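Long-range contacts in beta-1,4-galactanase (PDB 1HJU), which hydrolyses the beta-1,4-galactosidic linkages of type I arabinogalactans as a family 53 glycoside hydrolase: residues E245-I250 with L293-P298; N34-N39 with S324-F329; V130-E135 with S159-I164. One frame throughout, in Å; residues are numbered along the deposited sequence.

In the fold
Starting from the N terminus, the chain enters contact 2 first, at the end of helix 32-38, and closes it only near the C terminus with residues 324-329, so this loop spans every barrel strand except 4-8. Contact 3 is nested within it: strand 129-132 leads through the proton donor Glu135 and returns on helix 150-165. Contact 1, also inside that loop, follows in series, joining the end of strand 240-245 to strand 290-296. Contacts 1 and 3 lie on opposite sides of the chain's centre, yet their segments meet in the active site, where Glu245 faces Glu135. Contacts 1 and 2 touch through Tyr295 and Phe329.

Contact 1: residues E245-I250 with L293-P298; sequences ETNWPI and LFYWEP
The carboxylate of Glu245 lies over one face of the Trp296 indole, the two side chains running side by side with their planes 21° apart; Glu245 CG comes 3.9 Å from Trp296 CD1. Glu297 CG covers the opposite face, so the ring is sandwiched. Tyr295, its strand neighbour, has CB pointing away from 245-250, and chi1 of -164° swings the ring back against Thr246 and Asn247. Thr246 O sits over the ring centre while accepting a nearly straight bond from Trp296 N, 3.0 Å away. The Asn247 side chain crosses Tyr295 at about a right angle, with ND2 3.2 Å from Tyr295 CE2 over that same face. In the plane of its amide, Asn247 ND2 donates to a lone pair of Trp296 O at 3.0 Å. At the far end of the ring, Trp248 N donates to Tyr295 OH (2.9 Å), a hydroxyl also bonded to Asn313 O. Thr246 CG2 meets Leu293 CD1 at 3.9 Å. A salt bridge from Arg45 and a hydrogen bond with Tyr214 hold the Glu245 carboxylate, probably fixing its orientation. This is the C-terminal rim of a TIM barrel, where strand 240-245 presents the nucleophile, Glu245, with its carboxylate against the Trp296 indole.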
loop_
_atom_site.group_PDB
_atom_site.type_symbol
_atom_site.label_atom_id
_atom_site.label_comp_id
_atom_site.label_asym_id
_atom_site.label_seq_id
_atom_site.Cartn_x
_atom_site.Cartn_y
_atom_site.Cartn_z
ATOM N N GLU A 245 -3.530 3.042 0.691
ATOM C CA GLU A 245 -4.495 2.408 -0.198
ATOM C C GLU A 245 -5.822 3.128 -0.085
ATOM O O GLU A 245 -6.303 3.360 1.018
ATOM C CB GLU A 245 -4.729 0.937 0.178
ATOM C CG GLU A 245 -3.691 -0.029 -0.333
ATOM C CD GLU A 245 -4.096 -1.478 -0.118
ATOM O OE1 GLU A 245 -5.296 -1.800 -0.283
ATOM O OE2 GLU A 245 -3.203 -2.286 0.204
ATOM N N THR A 246 -6.402 3.495 -1.224
ATOM C CA THR A 246 -7.714 4.126 -1.236
ATOM C C THR A 246 -8.291 4.049 -2.646
ATOM O O THR A 246 -7.549 3.883 -3.617
ATOM C CB THR A 246 -7.659 5.596 -0.745
ATOM O OG1 THR A 246 -8.990 6.045 -0.449
ATOM C CG2 THR A 246 -7.045 6.505 -1.804
ATOM N N ASN A 247 -9.614 4.152 -2.746
ATOM C CA ASN A 247 -10.333 4.082 -4.021
ATOM C C ASN A 247 -11.592 4.945 -3.935
ATOM O O ASN A 247 -12.117 5.188 -2.844
ATOM C CB ASN A 247 -10.850 2.655 -4.297
ATOM C CG ASN A 247 -9.862 1.761 -5.039
ATOM O OD1 ASN A 247 -10.143 0.576 -5.234
ATOM N ND2 ASN A 247 -8.723 2.310 -5.462
ATOM N N TRP A 248 -12.063 5.403 -5.090
ATOM C CA TRP A 248 -13.334 6.117 -5.177
ATOM C C TRP A 248 -13.887 5.694 -6.521
ATOM O O TRP A 248 -13.215 5.804 -7.543
ATOM C CB TRP A 248 -13.213 7.636 -5.111
ATOM C CG TRP A 248 -14.588 8.235 -5.135
ATOM C CD1 TRP A 248 -15.248 8.726 -6.220
ATOM C CD2 TRP A 248 -15.528 8.275 -4.048
ATOM N NE1 TRP A 248 -16.535 9.065 -5.883
ATOM C CE2 TRP A 248 -16.734 8.800 -4.556
ATOM C CE3 TRP A 248 -15.465 7.915 -2.693
ATOM C CZ2 TRP A 248 -17.871 8.977 -3.762
ATOM C CZ3 TRP A 248 -16.595 8.089 -1.900
ATOM C CH2 TRP A 248 -17.783 8.615 -2.438
ATOM N N PRO A 249 -15.124 5.197 -6.539
ATOM C CA PRO A 249 -15.733 4.741 -7.786
ATOM C C PRO A 249 -16.279 5.756 -8.771
ATOM O O PRO A 249 -16.793 6.810 -8.399
ATOM C CB PRO A 249 -16.818 3.789 -7.295
ATOM C CG PRO A 249 -17.281 4.449 -6.050
ATOM C CD PRO A 249 -16.008 4.940 -5.387
ATOM N N ILE A 250 -16.139 5.427 -10.049
ATOM C CA ILE A 250 -16.698 6.260 -11.095
ATOM C C ILE A 250 -18.016 5.553 -11.433
ATOM O O ILE A 250 -18.816 6.030 -12.233
ATOM C CB ILE A 250 -15.776 6.337 -12.346
ATOM C CG1 ILE A 250 -15.406 4.938 -12.831
ATOM C CG2 ILE A 250 -14.522 7.139 -12.022
ATOM C CD1 ILE A 250 -14.571 4.950 -14.104
ATOM N N LEU A 293 -0.228 9.703 0.398
ATOM C CA LEU A 293 -1.505 9.179 -0.073
ATOM C C LEU A 293 -1.222 8.356 -1.320
ATOM O O LEU A 293 -0.535 8.830 -2.223
ATOM C CB LEU A 293 -2.463 10.320 -0.432
ATOM C CG LEU A 293 -3.789 9.921 -1.095
ATOM C CD1 LEU A 293 -4.563 8.988 -0.181
ATOM C CD2 LEU A 293 -4.621 11.164 -1.383
ATOM N N PHE A 294 -1.746 7.131 -1.366
ATOM C CA PHE A 294 -1.555 6.246 -2.513
ATOM C C PHE A 294 -2.888 5.656 -2.963
ATOM O O PHE A 294 -3.601 5.038 -2.170
ATOM C CB PHE A 294 -0.612 5.087 -2.173
ATOM C CG PHE A 294 0.820 5.497 -1.953
ATOM C CD1 PHE A 294 1.211 6.100 -0.760
ATOM C CD2 PHE A 294 1.784 5.261 -2.933
ATOM C CE1 PHE A 294 2.538 6.466 -0.547
ATOM C CE2 PHE A 294 3.114 5.624 -2.729
ATOM C CZ PHE A 294 3.493 6.226 -1.533
ATOM N N TYR A 295 -3.221 5.850 -4.235
ATOM C CA TYR A 295 -4.458 5.313 -4.789
ATOM C C TYR A 295 -4.140 3.872 -5.189
ATOM O O TYR A 295 -3.073 3.608 -5.736
ATOM C CB TYR A 295 -4.876 6.113 -6.022
ATOM C CG TYR A 295 -6.310 5.865 -6.423
ATOM C CD1 TYR A 295 -7.343 6.642 -5.900
ATOM C CD2 TYR A 295 -6.638 4.821 -7.287
ATOM C CE1 TYR A 295 -8.667 6.386 -6.224
ATOM C CE2 TYR A 295 -7.965 4.556 -7.621
ATOM C CZ TYR A 295 -8.975 5.338 -7.084
ATOM O OH TYR A 295 -10.290 5.058 -7.382
ATOM N N TRP A 296 -5.046 2.937 -4.926
ATOM C CA TRP A 296 -4.754 1.548 -5.274
ATOM C C TRP A 296 -5.185 1.101 -6.670
ATOM O O TRP A 296 -6.371 1.127 -7.001
ATOM C CB TRP A 296 -5.366 0.590 -4.239
ATOM C CG TRP A 296 -4.801 -0.801 -4.326
ATOM C CD1 TRP A 296 -3.516 -1.178 -4.059
ATOM C CD2 TRP A 296 -5.493 -1.998 -4.728
ATOM N NE1 TRP A 296 -3.361 -2.530 -4.267
ATOM C CE2 TRP A 296 -4.556 -3.058 -4.678
ATOM C CE3 TRP A 296 -6.811 -2.277 -5.125
ATOM C CZ2 TRP A 296 -4.896 -4.382 -5.009
ATOM C CZ3 TRP A 296 -7.151 -3.596 -5.456
ATOM C CH2 TRP A 296 -6.192 -4.630 -5.395
ATOM N N GLU A 297 -4.202 0.700 -7.476
ATOM C CA GLU A 297 -4.433 0.165 -8.819
ATOM C C GLU A 297 -5.357 0.951 -9.747
ATOM O O GLU A 297 -6.339 0.407 -10.264
ATOM C CB GLU A 297 -4.965 -1.265 -8.688
ATOM C CG GLU A 297 -3.940 -2.256 -8.168
ATOM C CD GLU A 297 -2.960 -2.693 -9.242
ATOM O OE1 GLU A 297 -3.053 -2.175 -10.377
ATOM O OE2 GLU A 297 -2.101 -3.554 -8.948
ATOM N N PRO A 298 -5.035 2.227 -10.005
ATOM C CA PRO A 298 -5.871 3.053 -10.883
ATOM C C PRO A 298 -5.953 2.595 -12.344
ATOM O O PRO A 298 -6.909 2.931 -13.046
ATOM C CB PRO A 298 -5.222 4.426 -10.769
ATOM C CG PRO A 298 -3.770 4.071 -10.652
ATOM C CD PRO A 298 -3.791 2.933 -9.653
#

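Contact 2: residues N34-N39 with S324-F329; sequences NILAAN and SSLSVF
This is a buried contact on the outside of the TIM barrel, where the C-terminal end of helix 32-38 meets the 3-10 turns of residues 324-329. Leu326 supplies the apolar part. Its CD1 reaches Ile35 CG2 at 3.8 Å, the two side chains crossing at about a right angle, and its CD2 approaches Leu36 CD2 more loosely. Asn39, the first residue to leave the helical conformation, shares the CD1 methyl: Asn39 CG lies 3.8 Å from Leu326 CD1, and Asn39 CB packs on Leu326 O. With CG beside the backbone N (chi1 -75°), the amide can turn back to its own helix, where Asn39 ND2 donates to Ile35 O at 2.8 Å, the acceptor near the plane of the Asn39 amide but the donor tilted from the carbonyl plane. That bond helps fix the amide's rotation and directs OD1 at the 3-10 segment. Asn39 O rests against Phe329 CB, while Phe329 and Leu36 both pack on Val7 of strand 4-8. Ser327 OG donates to Ser324 O and is also bonded to Arg331. Between the segments sits a water that donates to Asn39 OD1 at 2.7 Å and weakly accepts from Ser327 N.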
loop_
_atom_site.group_PDB
_atom_site.type_symbol
_atom_site.label_atom_id
_atom_site.label_comp_id
_atom_site.label_asym_id
_atom_site.label_seq_id
_atom_site.Cartn_x
_atom_site.Cartn_y
_atom_site.Cartn_z
ATOM N N ASN A 34 5.224 7.132 -17.422
ATOM C CA ASN A 34 5.360 8.509 -17.887
ATOM C C ASN A 34 4.039 9.261 -17.735
ATOM O O ASN A 34 4.028 10.452 -17.435
ATOM C CB ASN A 34 5.813 8.550 -19.351
ATOM C CG ASN A 34 7.174 7.913 -19.559
ATOM O OD1 ASN A 34 8.125 8.195 -18.831
ATOM N ND2 ASN A 34 7.276 7.055 -20.563
ATOM N N ILE A 35 2.926 8.568 -17.959
ATOM C CA ILE A 35 1.614 9.185 -17.810
ATOM C C ILE A 35 1.433 9.583 -16.339
ATOM O O ILE A 35 1.022 10.706 -16.031
ATOM C CB ILE A 35 0.491 8.202 -18.208
ATOM C CG1 ILE A 35 0.542 7.943 -19.715
ATOM C CG2 ILE A 35 -0.869 8.762 -17.805
ATOM C CD1 ILE A 35 -0.411 6.856 -20.186
ATOM N N LEU A 36 1.747 8.655 -15.439
ATOM C CA LEU A 36 1.626 8.906 -14.008
ATOM C C LEU A 36 2.476 10.107 -13.597
ATOM O O LEU A 36 1.988 11.012 -12.918
ATOM C CB LEU A 36 2.056 7.668 -13.213
ATOM C CG LEU A 36 1.173 6.417 -13.352
ATOM C CD1 LEU A 36 1.824 5.227 -12.633
ATOM C CD2 LEU A 36 -0.214 6.704 -12.771
ATOM N N ALA A 37 3.743 10.109 -14.008
ATOM C CA ALA A 37 4.648 11.202 -13.676
ATOM C C ALA A 37 4.106 12.528 -14.195
ATOM O O ALA A 37 4.099 13.527 -13.476
ATOM C CB ALA A 37 6.035 10.945 -14.261
ATOM N N ALA A 38 3.650 12.529 -15.443
ATOM C CA ALA A 38 3.119 13.740 -16.057
ATOM C C ALA A 38 1.931 14.284 -15.276
ATOM O O ALA A 38 1.646 15.484 -15.328
ATOM C CB ALA A 38 2.715 13.466 -17.507
ATOM N N ASN A 39 1.243 13.406 -14.548
ATOM C CA ASN A 39 0.082 13.824 -13.772
ATOM C C ASN A 39 0.331 14.121 -12.294
ATOM O O ASN A 39 -0.616 14.199 -11.513
ATOM C CB ASN A 39 -1.048 12.801 -13.914
ATOM C CG ASN A 39 -1.740 12.885 -15.261
ATOM O OD1 ASN A 39 -2.887 13.544 -15.292
ATOM N ND2 ASN A 39 -1.239 12.375 -16.269
ATOM N N SER A 324 -9.685 12.253 -16.543
ATOM C CA SER A 324 -9.364 13.594 -16.066
ATOM C C SER A 324 -8.994 13.626 -14.589
ATOM O O SER A 324 -8.287 14.526 -14.140
ATOM C CB SER A 324 -10.551 14.527 -16.308
ATOM O OG SER A 324 -11.680 14.098 -15.567
ATOM N N SER A 325 -9.468 12.640 -13.835
ATOM C CA SER A 325 -9.191 12.583 -12.406
ATOM C C SER A 325 -7.728 12.306 -12.052
ATOM O O SER A 325 -7.297 12.594 -10.936
ATOM C CB SER A 325 -10.091 11.532 -11.746
ATOM O OG SER A 325 -9.927 10.268 -12.363
ATOM N N LEU A 326 -6.965 11.762 -12.996
ATOM C CA LEU A 326 -5.558 11.447 -12.746
ATOM C C LEU A 326 -4.698 12.670 -12.404
ATOM O O LEU A 326 -3.713 12.554 -11.679
ATOM C CB LEU A 326 -4.935 10.744 -13.962
ATOM C CG LEU A 326 -4.179 9.421 -13.770
ATOM C CD1 LEU A 326 -3.001 9.391 -14.735
ATOM C CD2 LEU A 326 -3.681 9.260 -12.346
ATOM N N SER A 327 -5.053 13.837 -12.935
ATOM C CA SER A 327 -4.282 15.054 -12.681
ATOM C C SER A 327 -4.431 15.576 -11.250
ATOM O O SER A 327 -3.814 16.576 -10.885
ATOM C CB SER A 327 -4.708 16.155 -13.646
ATOM O OG SER A 327 -6.041 16.545 -13.372
ATOM N N VAL A 328 -5.263 14.917 -10.451
ATOM C CA VAL A 328 -5.462 15.335 -9.069
ATOM C C VAL A 328 -4.135 15.313 -8.313
ATOM O O VAL A 328 -3.927 16.091 -7.383
ATOM C CB VAL A 328 -6.468 14.408 -8.341
ATOM C CG1 VAL A 328 -5.895 12.995 -8.228
ATOM C CG2 VAL A 328 -6.790 14.973 -6.961
ATOM N N PHE A 329 -3.232 14.426 -8.719
ATOM C CA PHE A 329 -1.933 14.316 -8.057
ATOM C C PHE A 329 -1.045 15.539 -8.275
ATOM O O PHE A 329 0.025 15.656 -7.674
ATOM C CB PHE A 329 -1.221 13.045 -8.522
ATOM C CG PHE A 329 -1.918 11.788 -8.094
ATOM C CD1 PHE A 329 -1.850 11.363 -6.771
ATOM C CD2 PHE A 329 -2.694 11.065 -8.995
ATOM C CE1 PHE A 329 -2.546 10.232 -6.350
ATOM C CE2 PHE A 329 -3.392 9.938 -8.583
ATOM C CZ PHE A 329 -3.319 9.523 -7.256
HETATM O O HOH W 1 -5.549 13.664 -15.714
#

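Contact 3: residues V130-E135 with S159-I164; sequences VSIGNE and SAAWGI
Ile164 CD1 presses against Val130 CG1 at 3.4 Å, tighter than usual for two methyl carbons, and Ile132 CG2 closes on Ala160 CB at 3.7 Å. These two meetings carry the contact, and no hydrogen bond crosses it. The Val130 and Ile164 side chains lie alongside one another, running opposite ways. Ile164 has its CG1 beside the backbone N and an extended end (chi2 178°), which carries CD1 out from the helix to the strand. The same methyl lies 4.0 Å from Ile132 CG2, so it touches both Val130 and Ile132. Ile132 divides its branches over the helix: CG2 covers Ala160, while CD1 reaches toward Ala161 CB at 4.4 Å. The two alanines offer only methyl groups here, and the branched strand residue can come close to the helix backbone, with Ile132 CG2 4.3 Å from Ala161 N.

Farther out, strand 174-179 supports this layer, with Ile175 touching both Ile132 and Ile164. Helix 102-122 flanks the other side, meeting Ala160 through Leu109 and Ile164 through Thr113. Backbone bonds to strands 75-80 and 174-179 hold the strand in the barrel wall; Ser131, between the two packing residues, points away from the helix. Strand and helix axes pass 9.1 Å apart, their directions 152° apart and thus roughly antiparallel.

At Ile132, the centre of an inverse gamma turn, the chain begins to leave the strand. It continues through Gly133 to Asn134 and the proton donor Glu135, whose OE2 is bonded to Ser212 OG. The arrangement is the strand-helix layer of a beta-alpha unit in a TIM barrel: apolar packing on the outer side of the barrel wall, the catalytic acid beyond the strand's C-terminal end.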
loop_
_atom_site.group_PDB
_atom_site.type_symbol
_atom_site.label_atom_id
_atom_site.label_comp_id
_atom_site.label_asym_id
_atom_site.label_seq_id
_atom_site.Cartn_x
_atom_site.Cartn_y
_atom_site.Cartn_z
ATOM N N VAL A 130 9.393 0.884 2.527
ATOM C CA VAL A 130 9.253 -0.566 2.544
ATOM C C VAL A 130 8.322 -0.949 3.690
ATOM O O VAL A 130 8.600 -0.638 4.846
ATOM C CB VAL A 130 10.597 -1.277 2.762
ATOM C CG1 VAL A 130 10.364 -2.772 2.954
ATOM C CG2 VAL A 130 11.516 -1.035 1.570
ATOM N N SER A 131 7.205 -1.599 3.373
ATOM C CA SER A 131 6.290 -2.028 4.419
ATOM C C SER A 131 6.605 -3.484 4.726
ATOM O O SER A 131 6.751 -4.300 3.813
ATOM C CB SER A 131 4.828 -1.895 3.971
ATOM O OG SER A 131 4.498 -2.827 2.948
ATOM N N ILE A 132 6.740 -3.811 6.005
ATOM C CA ILE A 132 7.020 -5.185 6.385
ATOM C C ILE A 132 5.681 -5.867 6.639
ATOM O O ILE A 132 5.226 -5.993 7.778
ATOM C CB ILE A 132 7.938 -5.250 7.624
ATOM C CG1 ILE A 132 7.481 -4.251 8.690
ATOM C CG2 ILE A 132 9.369 -4.934 7.214
ATOM C CD1 ILE A 132 8.353 -4.272 9.933
ATOM N N GLY A 133 5.047 -6.282 5.543
ATOM C CA GLY A 133 3.747 -6.921 5.620
ATOM C C GLY A 133 2.669 -6.028 5.022
ATOM O O GLY A 133 2.847 -4.808 4.915
ATOM N N ASN A 134 1.552 -6.629 4.623
ATOM C CA ASN A 134 0.443 -5.875 4.050
ATOM C C ASN A 134 -0.810 -6.082 4.909
ATOM O O ASN A 134 -1.256 -7.213 5.103
ATOM C CB ASN A 134 0.181 -6.344 2.619
ATOM C CG ASN A 134 -0.865 -5.505 1.916
ATOM O OD1 ASN A 134 -0.585 -4.398 1.435
ATOM N ND2 ASN A 134 -2.088 -6.017 1.870
ATOM N N GLU A 135 -1.372 -4.989 5.417
ATOM C CA GLU A 135 -2.566 -5.048 6.268
ATOM C C GLU A 135 -2.476 -6.189 7.284
ATOM O O GLU A 135 -3.324 -7.081 7.306
ATOM C CB GLU A 135 -3.824 -5.221 5.409
ATOM C CG GLU A 135 -4.019 -4.127 4.365
ATOM C CD GLU A 135 -5.351 -4.226 3.634
ATOM O OE1 GLU A 135 -5.795 -5.359 3.343
ATOM O OE2 GLU A 135 -5.943 -3.170 3.332
ATOM N N SER A 159 12.550 -8.967 13.251
ATOM C CA SER A 159 13.446 -9.640 12.318
ATOM C C SER A 159 13.356 -9.031 10.925
ATOM O O SER A 159 14.371 -8.850 10.256
ATOM C CB SER A 159 13.116 -11.133 12.228
ATOM O OG SER A 159 13.356 -11.788 13.457
ATOM N N ALA A 160 12.140 -8.728 10.486
ATOM C CA ALA A 160 11.936 -8.142 9.164
ATOM C C ALA A 160 12.599 -6.771 9.088
ATOM O O ALA A 160 13.332 -6.477 8.144
ATOM C CB ALA A 160 10.445 -8.018 8.866
ATOM N N ALA A 161 12.343 -5.936 10.092
ATOM C CA ALA A 161 12.922 -4.597 10.130
ATOM C C ALA A 161 14.440 -4.651 10.058
ATOM O O ALA A 161 15.052 -3.934 9.271
ATOM C CB ALA A 161 12.488 -3.869 11.394
ATOM N N TRP A 162 15.051 -5.500 10.876
ATOM C CA TRP A 162 16.501 -5.597 10.860
ATOM C C TRP A 162 17.061 -6.251 9.601
ATOM O O TRP A 162 18.244 -6.123 9.307
ATOM C CB TRP A 162 17.004 -6.292 12.127
ATOM C CG TRP A 162 17.022 -5.324 13.265
ATOM C CD1 TRP A 162 16.004 -5.060 14.138
ATOM C CD2 TRP A 162 18.053 -4.372 13.555
ATOM N NE1 TRP A 162 16.334 -3.996 14.949
ATOM C CE2 TRP A 162 17.588 -3.557 14.614
ATOM C CE3 TRP A 162 19.326 -4.127 13.021
ATOM C CZ2 TRP A 162 18.349 -2.511 15.146
ATOM C CZ3 TRP A 162 20.084 -3.083 13.551
ATOM C CH2 TRP A 162 19.592 -2.291 14.604
ATOM N N GLY A 163 16.213 -6.945 8.855
ATOM C CA GLY A 163 16.672 -7.541 7.614
ATOM C C GLY A 163 16.946 -6.386 6.658
ATOM O O GLY A 163 17.843 -6.442 5.817
ATOM N N ILE A 164 16.163 -5.325 6.803
ATOM C CA ILE A 164 16.310 -4.138 5.975
ATOM C C ILE A 164 17.493 -3.309 6.472
ATOM O O ILE A 164 18.323 -2.853 5.680
ATOM C CB ILE A 164 15.041 -3.271 6.034
ATOM C CG1 ILE A 164 13.864 -4.044 5.438
ATOM C CG2 ILE A 164 15.269 -1.944 5.296
ATOM C CD1 ILE A 164 12.550 -3.293 5.495
#